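Local coordinates for protein Non-sulfated chondroitin lyase E66 (Autographa californica nucleopolyhedrovirus, PDB 3VSN) that cleaves non-sulfated chondroitin as a lyase and, as a component of the viral envelope, is essential for oral infectivity of the baculovirus, at residues Tyr324-Thr329 with Gly415-Ala420; Glu608-Pro613 with Phe650-Ile655. All coordinates share one frame; numbering follows the deposited sequence.

Interaction 1 of 2, residues Tyr324-Thr329 with Gly415-Ala420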
loop_
_atom_site.group_PDB
_atom_site.type_symbol
_atom_site.label_atom_id
_atom_site.label_comp_id
_atom_site.label_asym_id
_atom_site.label_seq_id
_atom_site.Cartn_x
_atom_site.Cartn_y
_atom_site.Cartn_z
ATOM N N TYR A 324 -4.457 15.116 -4.639
ATOM C CA TYR A 324 -5.909 15.051 -4.465
ATOM C C TYR A 324 -6.331 13.960 -3.482
ATOM O O TYR A 324 -7.216 14.171 -2.649
ATOM C CB TYR A 324 -6.591 14.785 -5.806
ATOM C CG TYR A 324 -6.723 15.995 -6.698
ATOM C CD1 TYR A 324 -7.739 16.929 -6.489
ATOM C CD2 TYR A 324 -5.854 16.190 -7.771
ATOM C CE1 TYR A 324 -7.875 18.034 -7.316
ATOM C CE2 TYR A 324 -5.982 17.290 -8.604
ATOM C CZ TYR A 324 -6.993 18.208 -8.374
ATOM O OH TYR A 324 -7.124 19.301 -9.200
ATOM N N SER A 325 -5.706 12.791 -3.602
ATOM C CA SER A 325 -6.037 11.627 -2.776
ATOM C C SER A 325 -5.345 11.687 -1.418
ATOM O O SER A 325 -5.739 10.983 -0.482
ATOM C CB SER A 325 -5.654 10.339 -3.505
ATOM O OG SER A 325 -6.347 10.235 -4.738
ATOM N N LYS A 326 -4.314 12.535 -1.332
ATOM C CA LYS A 326 -3.601 12.878 -0.084
ATOM C C LYS A 326 -2.661 11.781 0.424
ATOM O O LYS A 326 -2.890 11.190 1.480
ATOM C CB LYS A 326 -4.562 13.350 1.033
ATOM C CG LYS A 326 -5.648 14.338 0.601
ATOM C CD LYS A 326 -5.080 15.581 -0.072
ATOM C CE LYS A 326 -6.184 16.559 -0.445
ATOM N NZ LYS A 326 -5.656 17.804 -1.072
ATOM N N VAL A 327 -1.605 11.515 -0.338
ATOM C CA VAL A 327 -0.552 10.597 0.089
ATOM C C VAL A 327 0.799 11.233 -0.232
ATOM O O VAL A 327 1.011 11.720 -1.343
ATOM C CB VAL A 327 -0.666 9.202 -0.588
ATOM C CG1 VAL A 327 0.453 8.278 -0.126
ATOM C CG2 VAL A 327 -2.016 8.558 -0.298
ATOM N N LEU A 328 1.686 11.258 0.760
ATOM C CA LEU A 328 3.075 11.654 0.564
ATOM C C LEU A 328 3.963 10.474 0.930
ATOM O O LEU A 328 3.848 9.925 2.025
ATOM C CB LEU A 328 3.426 12.869 1.435
ATOM C CG LEU A 328 4.904 13.282 1.524
ATOM C CD1 LEU A 328 5.418 13.815 0.189
ATOM C CD2 LEU A 328 5.113 14.322 2.620
ATOM N N THR A 329 4.853 10.097 0.019
ATOM C CA THR A 329 5.677 8.911 0.201
ATOM C C THR A 329 7.113 9.187 -0.220
ATOM O O THR A 329 7.357 9.791 -1.263
ATOM C CB THR A 329 5.095 7.726 -0.597
ATOM O OG1 THR A 329 3.800 7.400 -0.075
ATOM C CG2 THR A 329 5.994 6.489 -0.503
ATOM N N GLY A 415 -11.545 17.515 6.538
ATOM C CA GLY A 415 -10.384 16.927 5.880
ATOM C C GLY A 415 -9.825 17.884 4.849
ATOM O O GLY A 415 -10.371 18.004 3.754
ATOM N N GLN A 416 -8.757 18.591 5.215
ATOM C CA GLN A 416 -8.059 19.490 4.295
ATOM C C GLN A 416 -6.572 19.215 4.422
ATOM O O GLN A 416 -6.019 19.297 5.522
ATOM C CB GLN A 416 -8.337 20.964 4.624
ATOM C CG GLN A 416 -9.807 21.361 4.696
ATOM C CD GLN A 416 -10.511 21.341 3.347
ATOM O OE1 GLN A 416 -9.907 21.594 2.299
ATOM N NE2 GLN A 416 -11.801 21.057 3.372
ATOM N N THR A 417 -5.932 18.886 3.303
ATOM C CA THR A 417 -4.531 18.466 3.306
ATOM C C THR A 417 -3.746 19.113 2.165
ATOM O O THR A 417 -4.205 19.147 1.022
ATOM C CB THR A 417 -4.409 16.922 3.225
ATOM O OG1 THR A 417 -4.953 16.334 4.411
ATOM C CG2 THR A 417 -2.957 16.480 3.093
ATOM N N ALA A 418 -2.563 19.622 2.491
ATOM C CA ALA A 418 -1.652 20.154 1.483
ATOM C C ALA A 418 -0.337 19.390 1.501
ATOM O O ALA A 418 0.123 18.944 2.556
ATOM C CB ALA A 418 -1.409 21.639 1.701
ATOM N N ILE A 419 0.259 19.243 0.322
ATOM C CA ILE A 419 1.534 18.545 0.172
ATOM C C ILE A 419 2.466 19.376 -0.709
ATOM O O ILE A 419 2.047 19.901 -1.739
ATOM C CB ILE A 419 1.353 17.131 -0.434
ATOM C CG1 ILE A 419 0.409 16.282 0.427
ATOM C CG2 ILE A 419 2.701 16.427 -0.573
ATOM C CD1 ILE A 419 -0.107 15.022 -0.254
ATOM N N ALA A 420 3.722 19.511 -0.290
ATOM C CA ALA A 420 4.743 20.154 -1.112
ATOM C C ALA A 420 5.997 19.306 -1.069
ATOM O O ALA A 420 6.395 18.840 -0.003
ATOM C CB ALA A 420 5.035 21.564 -0.614
HETATM O O HOH W 1 -7.487 19.292 0.854
#
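This is a buried face-to-face packing of two β-sheets in the β-sandwich part of the lyase, where K326, at the bulge leading into its strand, and L328 within it lie against T417 and I419. Strand 327-331, an inner strand of a four-stranded antiparallel sheet, faces strand 414-421, an outermost strand of a seven-stranded one, and no backbone hydrogen bond joins the two. A G1 β-bulge opens the first strand: K326 and V327 both face A322, and K326 takes up a positive phi of 75°. K326 lays its aliphatic chain along T417, with CD 3.6 Å from CB of the threonine. The two side chains run antiparallel, and a bend at chi2 (-56°) turns the lysine chain so that NZ arrives at the backbone carbonyl of T417. A long side chain with a charged end suits this place, because its methylenes pack while its tip is satisfied by oxygens: D323 O, the carboxylate of E608 and T417 O. The hydroxyl of T417 turns to V342 O, leaving its CB and CG2 for the lysine. Farther along, L328 and I419 supply the apolar part, CD1 of the leucine meeting CG2 of the isoleucine at 3.8 Å, with I428 of the neighbouring strand touching both. The δ-methyl of I419 points the other way, to the bulge, where CD1 lies 3.7 Å from V327 O. At the other end a water accepts from both K326 NZ and T417 N, while NZ donates directly to T417 O at 2.9 Å, tilted 20° from the carbonyl plane.

Interaction 2 of 2, residues Glu608-Pro613 with Phe650-Ile655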
loop_
_atom_site.group_PDB
_atom_site.type_symbol
_atom_site.label_atom_id
_atom_site.label_comp_id
_atom_site.label_asym_id
_atom_site.label_seq_id
_atom_site.Cartn_x
_atom_site.Cartn_y
_atom_site.Cartn_z
ATOM N N GLU A 608 -6.769 23.638 -1.732
ATOM C CA GLU A 608 -6.579 23.211 -3.127
ATOM C C GLU A 608 -6.742 24.355 -4.134
ATOM O O GLU A 608 -7.143 24.147 -5.284
ATOM C CB GLU A 608 -7.472 22.001 -3.460
ATOM C CG GLU A 608 -7.222 20.803 -2.542
ATOM C CD GLU A 608 -8.237 19.683 -2.700
ATOM O OE1 GLU A 608 -9.408 19.961 -3.036
ATOM O OE2 GLU A 608 -7.869 18.513 -2.468
ATOM N N ASP A 609 -6.407 25.566 -3.690
ATOM C CA ASP A 609 -6.405 26.744 -4.553
ATOM C C ASP A 609 -5.514 26.511 -5.771
ATOM O O ASP A 609 -4.405 25.984 -5.649
ATOM C CB ASP A 609 -5.902 27.970 -3.785
ATOM C CG ASP A 609 -6.873 28.436 -2.707
ATOM O OD1 ASP A 609 -7.893 27.760 -2.459
ATOM O OD2 ASP A 609 -6.613 29.493 -2.101
ATOM N N THR A 610 -6.007 26.897 -6.943
ATOM C CA THR A 610 -5.224 26.778 -8.176
ATOM C C THR A 610 -4.516 28.095 -8.502
ATOM O O THR A 610 -3.804 28.197 -9.502
ATOM C CB THR A 610 -6.092 26.322 -9.363
ATOM O OG1 THR A 610 -7.174 27.243 -9.538
ATOM C CG2 THR A 610 -6.654 24.921 -9.106
ATOM N N THR A 611 -4.721 29.096 -7.646
ATOM C CA THR A 611 -3.968 30.346 -7.710
ATOM C C THR A 611 -3.262 30.602 -6.378
ATOM O O THR A 611 -3.752 30.185 -5.325
ATOM C CB THR A 611 -4.863 31.553 -8.068
ATOM O OG1 THR A 611 -5.894 31.696 -7.084
ATOM C CG2 THR A 611 -5.492 31.383 -9.453
ATOM N N ILE A 612 -2.103 31.256 -6.440
ATOM C CA ILE A 612 -1.328 31.641 -5.252
ATOM C C ILE A 612 -0.977 33.131 -5.342
ATOM O O ILE A 612 -0.420 33.571 -6.350
ATOM C CB ILE A 612 -0.047 30.778 -5.085
ATOM C CG1 ILE A 612 0.692 31.124 -3.782
ATOM C CG2 ILE A 612 0.885 30.909 -6.291
ATOM C CD1 ILE A 612 1.822 30.168 -3.443
ATOM N N PRO A 613 -1.318 33.917 -4.301
ATOM C CA PRO A 613 -1.009 35.350 -4.333
ATOM C C PRO A 613 0.485 35.638 -4.188
ATOM O O PRO A 613 1.197 34.883 -3.511
ATOM C CB PRO A 613 -1.768 35.904 -3.117
ATOM C CG PRO A 613 -2.776 34.858 -2.765
ATOM C CD PRO A 613 -2.105 33.562 -3.109
ATOM N N PHE A 650 -3.871 16.854 -12.455
ATOM C CA PHE A 650 -3.245 15.766 -11.697
ATOM C C PHE A 650 -2.562 16.250 -10.416
ATOM O O PHE A 650 -2.563 15.549 -9.405
ATOM C CB PHE A 650 -2.213 15.022 -12.567
ATOM C CG PHE A 650 -2.710 14.660 -13.945
ATOM C CD1 PHE A 650 -3.462 13.505 -14.152
ATOM C CD2 PHE A 650 -2.409 15.465 -15.043
ATOM C CE1 PHE A 650 -3.915 13.167 -15.421
ATOM C CE2 PHE A 650 -2.859 15.131 -16.317
ATOM C CZ PHE A 650 -3.612 13.980 -16.506
ATOM N N ASP A 651 -1.979 17.444 -10.473
ATOM C CA ASP A 651 -1.111 17.956 -9.407
ATOM C C ASP A 651 -1.517 19.369 -9.001
ATOM O O ASP A 651 -1.975 20.143 -9.838
ATOM C CB ASP A 651 0.344 17.966 -9.880
ATOM C CG ASP A 651 0.865 16.580 -10.227
ATOM O OD1 ASP A 651 0.847 15.690 -9.354
ATOM O OD2 ASP A 651 1.316 16.386 -11.375
ATOM N N LEU A 652 -1.328 19.704 -7.725
ATOM C CA LEU A 652 -1.779 20.997 -7.189
ATOM C C LEU A 652 -0.667 21.853 -6.579
ATOM O O LEU A 652 -0.940 22.827 -5.867
ATOM C CB LEU A 652 -2.899 20.784 -6.164
ATOM C CG LEU A 652 -4.242 20.284 -6.706
ATOM C CD1 LEU A 652 -5.134 19.801 -5.571
ATOM C CD2 LEU A 652 -4.937 21.371 -7.516
ATOM N N GLN A 653 0.581 21.505 -6.876
ATOM C CA GLN A 653 1.724 22.229 -6.326
ATOM C C GLN A 653 2.239 23.300 -7.278
ATOM O O GLN A 653 2.446 23.043 -8.464
ATOM C CB GLN A 653 2.851 21.263 -5.956
ATOM C CG GLN A 653 2.496 20.314 -4.820
ATOM C CD GLN A 653 3.582 19.292 -4.539
ATOM O OE1 GLN A 653 4.774 19.592 -4.620
ATOM N NE2 GLN A 653 3.168 18.074 -4.194
ATOM N N PHE A 654 2.438 24.502 -6.745
ATOM C CA PHE A 654 3.065 25.591 -7.481
ATOM C C PHE A 654 4.574 25.431 -7.357
ATOM O O PHE A 654 5.107 25.409 -6.248
ATOM C CB PHE A 654 2.649 26.951 -6.901
ATOM C CG PHE A 654 1.164 27.182 -6.893
ATOM C CD1 PHE A 654 0.377 26.705 -5.848
ATOM C CD2 PHE A 654 0.556 27.883 -7.927
ATOM C CE1 PHE A 654 -0.994 26.911 -5.844
ATOM C CE2 PHE A 654 -0.813 28.099 -7.925
ATOM C CZ PHE A 654 -1.588 27.613 -6.884
ATOM N N ILE A 655 5.256 25.321 -8.494
ATOM C CA ILE A 655 6.703 25.129 -8.501
ATOM C C ILE A 655 7.401 26.360 -9.075
ATOM O O ILE A 655 7.034 26.856 -10.147
ATOM C CB ILE A 655 7.105 23.847 -9.269
ATOM C CG1 ILE A 655 6.412 22.620 -8.650
ATOM C CG2 ILE A 655 8.621 23.661 -9.259
ATOM C CD1 ILE A 655 6.417 21.383 -9.531
HETATM O O HOH W 2 -2.668 24.381 -4.084
#
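Apolar contacts carry most of this interface, and the ring of F654 is its centre. I612 sets CG2 over one face of the ring, a CH-π contact 3.7 Å from the centroid and 22° off the normal. Its chi1 of -176° sends CG1 anti to the backbone N and leaves CG2 between N and the carbonyl carbon, where it sits over the ring; a β-branched residue suits a strand, and its CG2, placed by chi1 alone, packs on the phenylalanine. Around the rim the partners are backbone atoms: D609 O and the carbonyl carbon of T610 sit near the ring plane, the latter 3.4 Å from CZ. A flat, wide side chain fits here, since it fills the bend of 608-613 with its edge while offering a face to I612. W592 touches both I612 and F654, extending the aromatic and aliphatic cluster. L652 forms the second apolar patch, its CD1 lying 3.8 Å from CG of E608, so that the glutamate contributes its methylenes here.

The polar contacts are fewer. No direct hydrogen bond crosses between the segments; instead water 2 donates to D609 O at 2.8 Å and to L652 O at 2.9 Å, bridging two carbonyls that cannot bond each other. The carboxylate of E608 is engaged elsewhere, in salt bridges to K326 and R345.

Strand 611-613 pairs with 642-645 in a small antiparallel sheet, whereas 654-658 pairs with 600-605 in a larger one, and I612 on F654 is the side-chain packing of two separate sheets in the C-terminal β-rich part of the chain.

Interaction 1 closes before interaction 2 opens along the chain, and their centres lie 12 Å apart on the same side of the molecule. They meet directly: K326 NZ of interaction 1 is 2.7 Å from E608 OE2 of interaction 2, a salt bridge, and the ring hydroxyl of Y324 packs on L652. The side chain of Q653 lies against I419 and A420. Strand 600-605 is common ground, since its M604 touches K326 and A418 as well as L652 and Q653. The salt bridge and M604 thus tie both contacts into one continuous junction between the sheets holding 327-331 and 414-421 and the C-terminal β-rich part of the chain, away from the catalytic residues.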